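Local coordinates for muconate lactonizing enzyme (Corynebacterium glutamicum, PDB 3I4K), which belongs to the enolase superfamily and binds a magnesium ion in the barrel domain that follows its N-terminal domain, at residues Glu155-Glu158 and Arg159-Glu162; Asp206-Thr209 and Ala210-Leu214. All blocks are in the same frame, centred on the assembly; numbering follows the deposited sequence.

Contact 1: Glu155-Glu158 and Arg159-Glu162; sequences EIEE and RIEE
Ile156 and Ile160 adopt nearly the same conformation, CG1 anti to the carbonyl carbon (chi1 -70° in both) and the chain extended to CD1, and this leaves CG2 of Ile156 facing CD1 of Ile160 at 3.8 Å. The pair is an i to i+4 contact on helix 149-163, the helix of a beta-alpha-beta crossover in the TIM-barrel-like domain. Their branches meet at a slant, and both side chains rest on Phe168 of strand 167-171, so this stripe of the helix faces the barrel wall. CG1 of Ile160 also presses on Ile156 O, 3.2 Å away, the same oxygen that accepts the Ile160 N-H at 2.8 Å.

Arg159 holds CG beside its backbone N (chi1 -67°), which lays CG 3.0 Å from Glu155 O, but its charge goes elsewhere: the guanidinium makes a cation-pi contact with Trp142, and NH2 is hydrogen-bonded to Gln334 OE1 and Asn165 OD1. Glu155 OE2 is hydrogen-bonded to Trp142 NE1, so one tryptophan engages both residues while their charged ends stay apart. Glu157 OE1 makes a salt bridge with Arg194.

On the exposed side, Glu158 and Glu162 run side by side in the same direction. Their carboxylate planes stand 55° apart, and the two OE2 atoms, Glu158 OE2 and Glu162 OE2, come within 4.3 Å, a probably mild like-charge repulsion.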
ATOM      1  N   GLU A 155     -36.385  13.752   5.330  1.00 47.96           N
ATOM      2  CA  GLU A 155     -34.983  14.127   5.171  1.00 47.98           C
ATOM      3  C   GLU A 155     -34.387  13.598   3.866  1.00 47.40           C
ATOM      4  O   GLU A 155     -33.520  14.236   3.268  1.00 45.57           O
ATOM      5  CB  GLU A 155     -34.157  13.621   6.350  1.00 47.18           C
ATOM      6  CG  GLU A 155     -32.752  14.167   6.346  1.00 48.96           C
ATOM      7  CD  GLU A 155     -31.973  13.781   7.577  1.00 49.28           C
ATOM      8  OE1 GLU A 155     -32.529  13.894   8.688  1.00 49.18           O
ATOM      9  OE2 GLU A 155     -30.802  13.374   7.434  1.00 49.73           O
ATOM     10  N   ILE A 156     -34.853  12.434   3.425  1.00 48.24           N
ATOM     11  CA  ILE A 156     -34.358  11.863   2.179  1.00 49.20           C
ATOM     12  C   ILE A 156     -34.831  12.729   1.009  1.00 49.35           C
ATOM     13  O   ILE A 156     -34.028  13.115   0.160  1.00 48.36           O
ATOM     14  CB  ILE A 156     -34.835  10.392   1.999  1.00 49.49           C
ATOM     15  CG1 ILE A 156     -34.128   9.494   3.021  1.00 50.22           C
ATOM     16  CG2 ILE A 156     -34.527   9.901   0.591  1.00 49.66           C
ATOM     17  CD1 ILE A 156     -34.463   8.016   2.901  1.00 51.58           C
ATOM     18  N   GLU A 157     -36.127  13.047   0.981  1.00 50.24           N
ATOM     19  CA  GLU A 157     -36.707  13.890  -0.080  1.00 50.11           C
ATOM     20  C   GLU A 157     -35.942  15.210  -0.185  1.00 49.56           C
ATOM     21  O   GLU A 157     -35.584  15.662  -1.276  1.00 47.92           O
ATOM     22  CB  GLU A 157     -38.172  14.209   0.228  1.00 51.01           C
ATOM     23  CG  GLU A 157     -39.046  13.005   0.460  1.00 55.84           C
ATOM     24  CD  GLU A 157     -39.263  12.196  -0.795  1.00 57.55           C
ATOM     25  OE1 GLU A 157     -38.276  11.946  -1.516  1.00 58.56           O
ATOM     26  OE2 GLU A 157     -40.422  11.804  -1.053  1.00 60.69           O
ATOM     27  N   GLU A 158     -35.701  15.827   0.965  1.00 49.54           N
ATOM     28  CA  GLU A 158     -34.985  17.089   0.996  1.00 50.87           C
ATOM     29  C   GLU A 158     -33.590  16.907   0.414  1.00 49.63           C
ATOM     30  O   GLU A 158     -33.186  17.641  -0.491  1.00 49.18           O
ATOM     31  CB  GLU A 158     -34.904  17.614   2.432  1.00 52.42           C
ATOM     32  CG  GLU A 158     -34.098  18.898   2.577  1.00 58.52           C
ATOM     33  CD  GLU A 158     -34.262  19.548   3.946  1.00 62.19           C
ATOM     34  OE1 GLU A 158     -34.099  18.849   4.972  1.00 62.72           O
ATOM     35  OE2 GLU A 158     -34.548  20.765   3.993  1.00 64.34           O
ATOM     36  N   ARG A 159     -32.863  15.917   0.924  1.00 49.00           N
ATOM     37  CA  ARG A 159     -31.511  15.647   0.449  1.00 48.93           C
ATOM     38  C   ARG A 159     -31.477  15.388  -1.055  1.00 48.65           C
ATOM     39  O   ARG A 159     -30.624  15.921  -1.764  1.00 49.23           O
ATOM     40  CB  ARG A 159     -30.911  14.447   1.191  1.00 46.12           C
ATOM     41  CG  ARG A 159     -30.645  14.676   2.675  1.00 47.69           C
ATOM     42  CD  ARG A 159     -29.606  15.768   2.920  1.00 46.42           C
ATOM     43  NE  ARG A 159     -28.387  15.544   2.149  1.00 48.23           N
ATOM     44  CZ  ARG A 159     -27.250  16.207   2.336  1.00 50.05           C
ATOM     45  NH1 ARG A 159     -27.172  17.142   3.276  1.00 49.47           N
ATOM     46  NH2 ARG A 159     -26.189  15.937   1.584  1.00 48.47           N
ATOM     47  N   ILE A 160     -32.404  14.574  -1.544  1.00 48.98           N
ATOM     48  CA  ILE A 160     -32.438  14.265  -2.965  1.00 52.69           C
ATOM     49  C   ILE A 160     -32.534  15.541  -3.787  1.00 55.32           C
ATOM     50  O   ILE A 160     -31.747  15.769  -4.709  1.00 55.11           O
ATOM     51  CB  ILE A 160     -33.642  13.360  -3.321  1.00 52.24           C
ATOM     52  CG1 ILE A 160     -33.424  11.955  -2.752  1.00 51.32           C
ATOM     53  CG2 ILE A 160     -33.824  13.306  -4.836  1.00 52.49           C
ATOM     54  CD1 ILE A 160     -34.570  10.996  -3.002  1.00 49.68           C
ATOM     55  N   GLU A 161     -33.503  16.376  -3.431  1.00 57.30           N
ATOM     56  CA  GLU A 161     -33.748  17.621  -4.136  1.00 58.10           C
ATOM     57  C   GLU A 161     -32.686  18.700  -3.971  1.00 57.32           C
ATOM     58  O   GLU A 161     -32.431  19.462  -4.902  1.00 57.53           O
ATOM     59  CB  GLU A 161     -35.113  18.172  -3.720  1.00 61.54           C
ATOM     60  CG  GLU A 161     -36.150  18.117  -4.826  1.00 66.49           C
ATOM     61  CD  GLU A 161     -35.889  19.151  -5.907  1.00 69.15           C
ATOM     62  OE1 GLU A 161     -36.065  20.357  -5.627  1.00 71.70           O
ATOM     63  OE2 GLU A 161     -35.501  18.761  -7.030  1.00 70.25           O
ATOM     64  N   GLU A 162     -32.048  18.758  -2.808  1.00 55.85           N
ATOM     65  CA  GLU A 162     -31.055  19.796  -2.570  1.00 55.93           C
ATOM     66  C   GLU A 162     -29.587  19.434  -2.776  1.00 55.53           C
ATOM     67  O   GLU A 162     -28.772  20.316  -3.045  1.00 56.43           O
ATOM     68  CB  GLU A 162     -31.236  20.366  -1.164  1.00 57.52           C
ATOM     69  CG  GLU A 162     -30.310  21.529  -0.858  1.00 62.44           C
ATOM     70  CD  GLU A 162     -30.436  22.025   0.570  1.00 65.36           C
ATOM     71  OE1 GLU A 162     -29.737  23.001   0.917  1.00 67.30           O
ATOM     72  OE2 GLU A 162     -31.230  21.442   1.344  1.00 66.43           O
TER

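Contact 2: Asp206-Thr209 and Ala210-Leu214; sequences DRRT and ALHYL
Arg207 lies across Leu211 in the first turn of helix 207-219, a barrel helix in the C-terminal domain. From CB the chain leaves extended, CG anti to the backbone N (chi1 172°), and CG already meets Leu211 CD1 at 3.5 Å. CD passes the same methyl more loosely. NE comes back to 3.6 Å from Leu211 CD1, and CZ lies 3.8 Å from that carbon. The methyl sits over one face of the guanidinium, displaced toward its rim, while NH1 goes on to bond Thr236 OG1. One leucine methyl thus follows the arginine from its aliphatic part to its flat end.

Asp206 is the N-cap. Its OD1 takes the Thr209 N-H at 2.7 Å, nearly in line with the C-O bond. The Thr209 hydroxyl donates to the same oxygen from above the carboxylate plane, OG1 to Asp206 OD1 being 2.6 Å. Two bonds thus grip OD1, and they hold the threonine with its methyl turned to the next turn, where CG2 meets CD2 of Tyr213 at 3.7 Å. That ring also brings an edge to the threonine carbonyl, CD2 lying 3.2 Å from Thr209 O, which accepts the Tyr213 N-H as well. His212 ND1 stands over the centre of one tyrosine face. Farther out, Arg208 runs alongside His212, with its guanidinium inclined to the imidazole.

The helix links strand 196-200 to strand 224-226. Tyr213 and Thr209 lean on Pro177 of helix 177-189, while Arg207 and Leu211 touch Arg243 of helix 234-244, so the turn is wedged between its two neighbours in the barrel's outer layer.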
ATOM      1  N   ASP A 206     -27.472  -8.993  17.878  1.00 33.76           N
ATOM      2  CA  ASP A 206     -26.756 -10.249  18.034  1.00 35.07           C
ATOM      3  C   ASP A 206     -26.997 -11.073  16.778  1.00 34.49           C
ATOM      4  O   ASP A 206     -27.845 -10.724  15.955  1.00 34.71           O
ATOM      5  CB  ASP A 206     -27.170 -11.022  19.312  1.00 34.47           C
ATOM      6  CG  ASP A 206     -28.654 -11.381  19.368  1.00 35.83           C
ATOM      7  OD1 ASP A 206     -29.324 -11.458  18.325  1.00 36.13           O
ATOM      8  OD2 ASP A 206     -29.150 -11.621  20.491  1.00 35.71           O
ATOM      9  N   ARG A 207     -26.233 -12.143  16.610  1.00 34.02           N
ATOM     10  CA  ARG A 207     -26.362 -12.986  15.434  1.00 32.32           C
ATOM     11  C   ARG A 207     -27.778 -13.471  15.197  1.00 32.71           C
ATOM     12  O   ARG A 207     -28.299 -13.339  14.094  1.00 32.80           O
ATOM     13  CB  ARG A 207     -25.424 -14.190  15.546  1.00 31.69           C
ATOM     14  CG  ARG A 207     -25.617 -15.232  14.465  1.00 32.82           C
ATOM     15  CD  ARG A 207     -24.950 -16.544  14.877  1.00 36.29           C
ATOM     16  NE  ARG A 207     -25.297 -17.655  13.992  1.00 33.80           N
ATOM     17  CZ  ARG A 207     -24.618 -17.940  12.890  1.00 35.84           C
ATOM     18  NH1 ARG A 207     -23.576 -17.193  12.567  1.00 42.25           N
ATOM     19  NH2 ARG A 207     -24.957 -18.968  12.124  1.00 32.15           N
ATOM     20  N   ARG A 208     -28.416 -14.033  16.223  1.00 33.05           N
ATOM     21  CA  ARG A 208     -29.771 -14.540  16.035  1.00 33.66           C
ATOM     22  C   ARG A 208     -30.733 -13.469  15.551  1.00 32.93           C
ATOM     23  O   ARG A 208     -31.538 -13.704  14.648  1.00 32.55           O
ATOM     24  CB  ARG A 208     -30.323 -15.157  17.319  1.00 34.91           C
ATOM     25  CG  ARG A 208     -31.613 -15.935  17.086  1.00 36.46           C
ATOM     26  CD  ARG A 208     -32.506 -15.928  18.319  1.00 39.20           C
ATOM     27  NE  ARG A 208     -33.004 -14.592  18.634  1.00 36.51           N
ATOM     28  CZ  ARG A 208     -34.034 -14.001  18.031  1.00 40.08           C
ATOM     29  NH1 ARG A 208     -34.699 -14.625  17.066  1.00 36.77           N
ATOM     30  NH2 ARG A 208     -34.397 -12.775  18.396  1.00 39.51           N
ATOM     31  N   THR A 209     -30.658 -12.290  16.152  1.00 32.47           N
ATOM     32  CA  THR A 209     -31.543 -11.199  15.758  1.00 31.80           C
ATOM     33  C   THR A 209     -31.297 -10.749  14.320  1.00 32.03           C
ATOM     34  O   THR A 209     -32.239 -10.447  13.591  1.00 33.77           O
ATOM     35  CB  THR A 209     -31.388  -9.976  16.699  1.00 32.26           C
ATOM     36  OG1 THR A 209     -31.687 -10.366  18.050  1.00 30.22           O
ATOM     37  CG2 THR A 209     -32.342  -8.868  16.287  1.00 31.99           C
ATOM     38  N   ALA A 210     -30.033 -10.700  13.907  1.00 32.37           N
ATOM     39  CA  ALA A 210     -29.720 -10.275  12.546  1.00 33.00           C
ATOM     40  C   ALA A 210     -30.250 -11.270  11.518  1.00 30.79           C
ATOM     41  O   ALA A 210     -30.869 -10.883  10.536  1.00 32.19           O
ATOM     42  CB  ALA A 210     -28.209 -10.097  12.379  1.00 30.21           C
ATOM     43  N   LEU A 211     -30.019 -12.553  11.764  1.00 33.18           N
ATOM     44  CA  LEU A 211     -30.457 -13.611  10.854  1.00 35.17           C
ATOM     45  C   LEU A 211     -31.974 -13.708  10.748  1.00 36.49           C
ATOM     46  O   LEU A 211     -32.510 -14.153   9.730  1.00 39.11           O
ATOM     47  CB  LEU A 211     -29.880 -14.955  11.304  1.00 33.10           C
ATOM     48  CG  LEU A 211     -28.347 -15.019  11.219  1.00 36.72           C
ATOM     49  CD1 LEU A 211     -27.831 -16.264  11.908  1.00 33.77           C
ATOM     50  CD2 LEU A 211     -27.911 -14.989   9.757  1.00 36.22           C
ATOM     51  N   HIS A 212     -32.668 -13.283  11.793  1.00 38.49           N
ATOM     52  CA  HIS A 212     -34.122 -13.335  11.787  1.00 40.31           C
ATOM     53  C   HIS A 212     -34.772 -12.165  11.044  1.00 38.16           C
ATOM     54  O   HIS A 212     -35.650 -12.366  10.214  1.00 38.59           O
ATOM     55  CB  HIS A 212     -34.638 -13.398  13.231  1.00 43.83           C
ATOM     56  CG  HIS A 212     -36.125 -13.522  13.341  1.00 47.88           C
ATOM     57  ND1 HIS A 212     -36.981 -12.465  13.115  1.00 49.44           N
ATOM     58  CD2 HIS A 212     -36.909 -14.584  13.644  1.00 49.23           C
ATOM     59  CE1 HIS A 212     -38.229 -12.870  13.276  1.00 50.07           C
ATOM     60  NE2 HIS A 212     -38.212 -14.152  13.597  1.00 52.08           N
ATOM     61  N   TYR A 213     -34.317 -10.946  11.309  1.00 37.75           N
ATOM     62  CA  TYR A 213     -34.930  -9.769  10.690  1.00 36.38           C
ATOM     63  C   TYR A 213     -34.348  -9.249   9.375  1.00 36.19           C
ATOM     64  O   TYR A 213     -35.098  -8.774   8.524  1.00 37.25           O
ATOM     65  CB  TYR A 213     -34.966  -8.628  11.710  1.00 37.22           C
ATOM     66  CG  TYR A 213     -35.826  -8.931  12.920  1.00 37.66           C
ATOM     67  CD1 TYR A 213     -37.210  -8.737  12.889  1.00 36.31           C
ATOM     68  CD2 TYR A 213     -35.260  -9.444  14.085  1.00 36.98           C
ATOM     69  CE1 TYR A 213     -38.007  -9.053  13.998  1.00 36.65           C
ATOM     70  CE2 TYR A 213     -36.042  -9.760  15.189  1.00 39.37           C
ATOM     71  CZ  TYR A 213     -37.414  -9.562  15.139  1.00 36.92           C
ATOM     72  OH  TYR A 213     -38.171  -9.881  16.241  1.00 38.10           O
ATOM     73  N   LEU A 214     -33.029  -9.322   9.202  1.00 33.76           N
ATOM     74  CA  LEU A 214     -32.428  -8.818   7.972  1.00 32.82           C
ATOM     75  C   LEU A 214     -33.112  -9.346   6.711  1.00 32.47           C
ATOM     76  O   LEU A 214     -33.204  -8.629   5.722  1.00 34.38           O
ATOM     77  CB  LEU A 214     -30.922  -9.113   7.937  1.00 33.12           C
ATOM     78  CG  LEU A 214     -30.072  -8.368   8.983  1.00 32.95           C
ATOM     79  CD1 LEU A 214     -28.587  -8.663   8.758  1.00 28.12           C
ATOM     80  CD2 LEU A 214     -30.334  -6.869   8.885  1.00 31.75           C
TER

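Both contacts lie on outer helices of the barrel domain, contact 1 on helix 149-163 and contact 2 on helix 207-219, and contact 1 comes first along the chain. Their centres are 30 Å apart and their nearest atoms about 17 Å apart, so they do not touch. Helix 177-189 comes between them in sequence. Contact 1 occupies the later part of its helix and contact 2 the start of its own. Strands 137-144 and 167-171 flank the first helix, 196-200 and 224-226 the second, and all four run parallel in one sheet. Asp200 and Glu226, at the ends of strands 196-200 and 224-226, bind the magnesium ion with Asp251.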